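Local coordinates for gamma-glutamyltransferase 1 Threonine peptidase. MEROPS family T03 (Pseudomonas nitroreducens, PDB 7D9W), which transfers the gamma-glutamyl group of glutathione and related compounds to amino acids, peptides or water, as a two-chain N-terminal nucleophile hydrolase, at the interface of chains A and B. Residues are numbered along the deposited sequence; one frame, centred on the assembly and turned at random. Chains: chain A, Gamma-glutamyltransferase 1 Threonine peptidase. MEROPS family T03; chain B, Gamma-glutamyltransferase 1 Threonine peptidase. MEROPS family T03.

The interface of chains A and B. Residues chain A 79-81, 90, 263-265; chain B 75-77.
Strand 77-84 of chain A, through A:Phe79 and A:Thr81, and the end of strand 260-264 with A:Ala265 after it meet the loop residues B:Ser75 and B:Pro76 and the start of strand 77-81 at B:Ser77. B:Pro76 lies at the centre and hides 61 Å² of its surface against chain A. The hydroxyl OG1 of A:Thr81 donates a hydrogen bond to the carbonyl O of B:Pro76, at 2.7 Å. The donor stands above the carbonyl plane, 54° out of it. OG1 sits beside the backbone N and anti to the carbonyl carbon (chi1 -56°), which turns the hydroxyl toward B:Pro76. The same oxygen lies 3.4 Å from CG of the proline ring, and the two side chains cross obliquely. Behind it, the ring of A:Phe90 presents an edge to this hydroxyl. A valine in place of A:Thr81 would probably leave the B:Pro76 carbonyl without this hydroxyl partner and weaken the hold on the loop.

The proline ring also touches carbon. CB of A:Phe79, displaced to the side of the ring away from the hydroxyl, is 3.8 Å from CG of B:Pro76. CB of A:Ala265 meets CD of B:Pro76 at 4.1 Å, from the hydroxyl's side.

A second polar link runs hydroxyl to hydroxyl. OG1 of A:Thr264, anti to its backbone N (chi1 -171°), is thereby aimed at OG of B:Ser77 and hydrogen-bonds to it at 3.0 Å. B:Ser77 OG also donates to the carbonyl O of B:Ser75, at 2.7 Å. The coordinates do not show which hydroxyl donates between the chains, but this second bond makes A:Thr264 OG1 the likelier donor. The bond within chain B bridges the proline and is likely to steady the turn into the strand.

The patch lies in the central part of the heterodimer, where strands of both chains come together beside helices of chain A. It joins the two chains of the gamma-glutamyltranspeptidase fold near the N-terminal end of chain B, whose first residue is the threonine nucleophile.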
ATOM      1  N   PHE A  79       5.635  -2.477   3.060  1.00 18.13           N
ATOM      2  CA  PHE A  79       6.749  -2.735   2.166  1.00 18.83           C
ATOM      3  C   PHE A  79       7.537  -1.441   2.008  1.00 22.07           C
ATOM      4  O   PHE A  79       6.951  -0.355   1.960  1.00 21.19           O
ATOM      5  CB  PHE A  79       6.313  -3.149   0.753  1.00 18.21           C
ATOM      6  CG  PHE A  79       5.498  -4.399   0.677  1.00 20.11           C
ATOM      7  CD1 PHE A  79       5.938  -5.591   1.226  1.00 20.90           C
ATOM      8  CD2 PHE A  79       4.286  -4.382  -0.004  1.00 22.98           C
ATOM      9  CE1 PHE A  79       5.167  -6.742   1.113  1.00 22.64           C
ATOM     10  CE2 PHE A  79       3.516  -5.520  -0.115  1.00 24.99           C
ATOM     11  CZ  PHE A  79       3.951  -6.701   0.442  1.00 21.20           C
ATOM     12  N   MET A  80       8.855  -1.570   1.851  1.00 19.75           N
ATOM     13  CA  MET A  80       9.748  -0.434   1.644  1.00 22.35           C
ATOM     14  C   MET A  80      10.639  -0.738   0.447  1.00 21.13           C
ATOM     15  O   MET A  80      11.340  -1.753   0.442  1.00 21.25           O
ATOM     16  CB  MET A  80      10.604  -0.171   2.894  1.00 22.24           C
ATOM     17  CG  MET A  80      11.580   1.012   2.763  1.00 26.78           C
ATOM     18  SD  MET A  80      12.467   1.495   4.277  1.00 26.89           S
ATOM     19  CE  MET A  80      11.209   1.267   5.540  1.00 26.31           C
ATOM     20  N   THR A  81      10.602   0.129  -0.561  1.00 22.04           N
ATOM     21  CA  THR A  81      11.510   0.078  -1.703  1.00 23.02           C
ATOM     22  C   THR A  81      12.556   1.169  -1.517  1.00 24.49           C
ATOM     23  O   THR A  81      12.214   2.301  -1.167  1.00 24.12           O
ATOM     24  CB  THR A  81      10.741   0.272  -3.008  1.00 23.83           C
ATOM     25  OG1 THR A  81       9.698  -0.709  -3.092  1.00 21.14           O
ATOM     26  CG2 THR A  81      11.648   0.134  -4.216  1.00 23.78           C
ATOM     27  N   PHE A  90      14.687  -3.931  -1.381  1.00 25.62           N
ATOM     28  CA  PHE A  90      13.277  -4.073  -1.052  1.00 24.31           C
ATOM     29  C   PHE A  90      13.151  -4.777   0.287  1.00 25.63           C
ATOM     30  O   PHE A  90      13.765  -5.827   0.495  1.00 25.19           O
ATOM     31  CB  PHE A  90      12.522  -4.862  -2.121  1.00 22.13           C
ATOM     32  CG  PHE A  90      11.054  -4.971  -1.848  1.00 22.86           C
ATOM     33  CD1 PHE A  90      10.205  -3.928  -2.166  1.00 21.67           C
ATOM     34  CD2 PHE A  90      10.528  -6.101  -1.247  1.00 21.97           C
ATOM     35  CE1 PHE A  90       8.856  -4.009  -1.904  1.00 22.87           C
ATOM     36  CE2 PHE A  90       9.173  -6.192  -0.985  1.00 21.92           C
ATOM     37  CZ  PHE A  90       8.336  -5.143  -1.316  1.00 21.65           C
ATOM     38  N   TYR A 263      11.896   0.228 -10.216  1.00 27.50           N
ATOM     39  CA  TYR A 263      12.028  -0.752  -9.146  1.00 25.86           C
ATOM     40  C   TYR A 263      10.759  -0.708  -8.305  1.00 25.72           C
ATOM     41  O   TYR A 263      10.318   0.375  -7.908  1.00 23.68           O
ATOM     42  CB  TYR A 263      13.256  -0.462  -8.279  1.00 27.42           C
ATOM     43  CG  TYR A 263      14.562  -0.592  -9.022  1.00 29.47           C
ATOM     44  CD1 TYR A 263      15.077  -1.840  -9.343  1.00 31.13           C
ATOM     45  CD2 TYR A 263      15.284   0.532  -9.402  1.00 29.84           C
ATOM     46  CE1 TYR A 263      16.264  -1.966 -10.025  1.00 31.36           C
ATOM     47  CE2 TYR A 263      16.477   0.415 -10.080  1.00 30.23           C
ATOM     48  CZ  TYR A 263      16.961  -0.837 -10.388  1.00 32.48           C
ATOM     49  OH  TYR A 263      18.151  -0.966 -11.066  1.00 36.52           O
ATOM     50  N   THR A 264      10.167  -1.870  -8.047  1.00 25.64           N
ATOM     51  CA  THR A 264       8.883  -1.909  -7.342  1.00 23.14           C
ATOM     52  C   THR A 264       8.760  -3.239  -6.601  1.00 23.92           C
ATOM     53  O   THR A 264       9.706  -4.034  -6.545  1.00 22.76           O
ATOM     54  CB  THR A 264       7.734  -1.634  -8.329  1.00 23.35           C
ATOM     55  OG1 THR A 264       6.500  -1.464  -7.615  1.00 25.04           O
ATOM     56  CG2 THR A 264       7.583  -2.747  -9.350  1.00 24.95           C
ATOM     57  N   ALA A 265       7.600  -3.465  -6.005  1.00 25.13           N
ATOM     58  CA  ALA A 265       7.443  -4.546  -5.044  1.00 21.87           C
ATOM     59  C   ALA A 265       7.304  -5.887  -5.753  1.00 23.26           C
ATOM     60  O   ALA A 265       6.435  -6.035  -6.617  1.00 23.35           O
ATOM     61  CB  ALA A 265       6.216  -4.299  -4.166  1.00 21.54           C
TER
ATOM     62  N   SER B  75       2.534  -1.201  -3.770  1.00 20.68           N
ATOM     63  CA  SER B  75       3.565  -1.163  -4.806  1.00 19.45           C
ATOM     64  C   SER B  75       4.440   0.081  -4.664  1.00 18.57           C
ATOM     65  O   SER B  75       4.531   0.901  -5.583  1.00 19.90           O
ATOM     66  CB  SER B  75       2.909  -1.208  -6.186  1.00 23.48           C
ATOM     67  OG  SER B  75       1.915  -2.221  -6.262  1.00 24.00           O
ATOM     68  N   PRO B  76       5.140   0.231  -3.537  1.00 19.08           N
ATOM     69  CA  PRO B  76       6.078   1.362  -3.410  1.00 19.55           C
ATOM     70  C   PRO B  76       7.141   1.284  -4.495  1.00 20.76           C
ATOM     71  O   PRO B  76       7.750   0.235  -4.716  1.00 20.05           O
ATOM     72  CB  PRO B  76       6.667   1.183  -2.007  1.00 22.43           C
ATOM     73  CG  PRO B  76       6.591  -0.317  -1.771  1.00 21.98           C
ATOM     74  CD  PRO B  76       5.276  -0.723  -2.415  1.00 23.55           C
ATOM     75  N   SER B  77       7.361   2.406  -5.178  1.00 22.67           N
ATOM     76  CA  SER B  77       8.108   2.392  -6.425  1.00 23.02           C
ATOM     77  C   SER B  77       9.144   3.503  -6.478  1.00 23.78           C
ATOM     78  O   SER B  77       8.959   4.588  -5.918  1.00 24.13           O
ATOM     79  CB  SER B  77       7.149   2.528  -7.622  1.00 25.28           C
ATOM     80  OG  SER B  77       6.165   1.508  -7.602  1.00 23.35           O
TER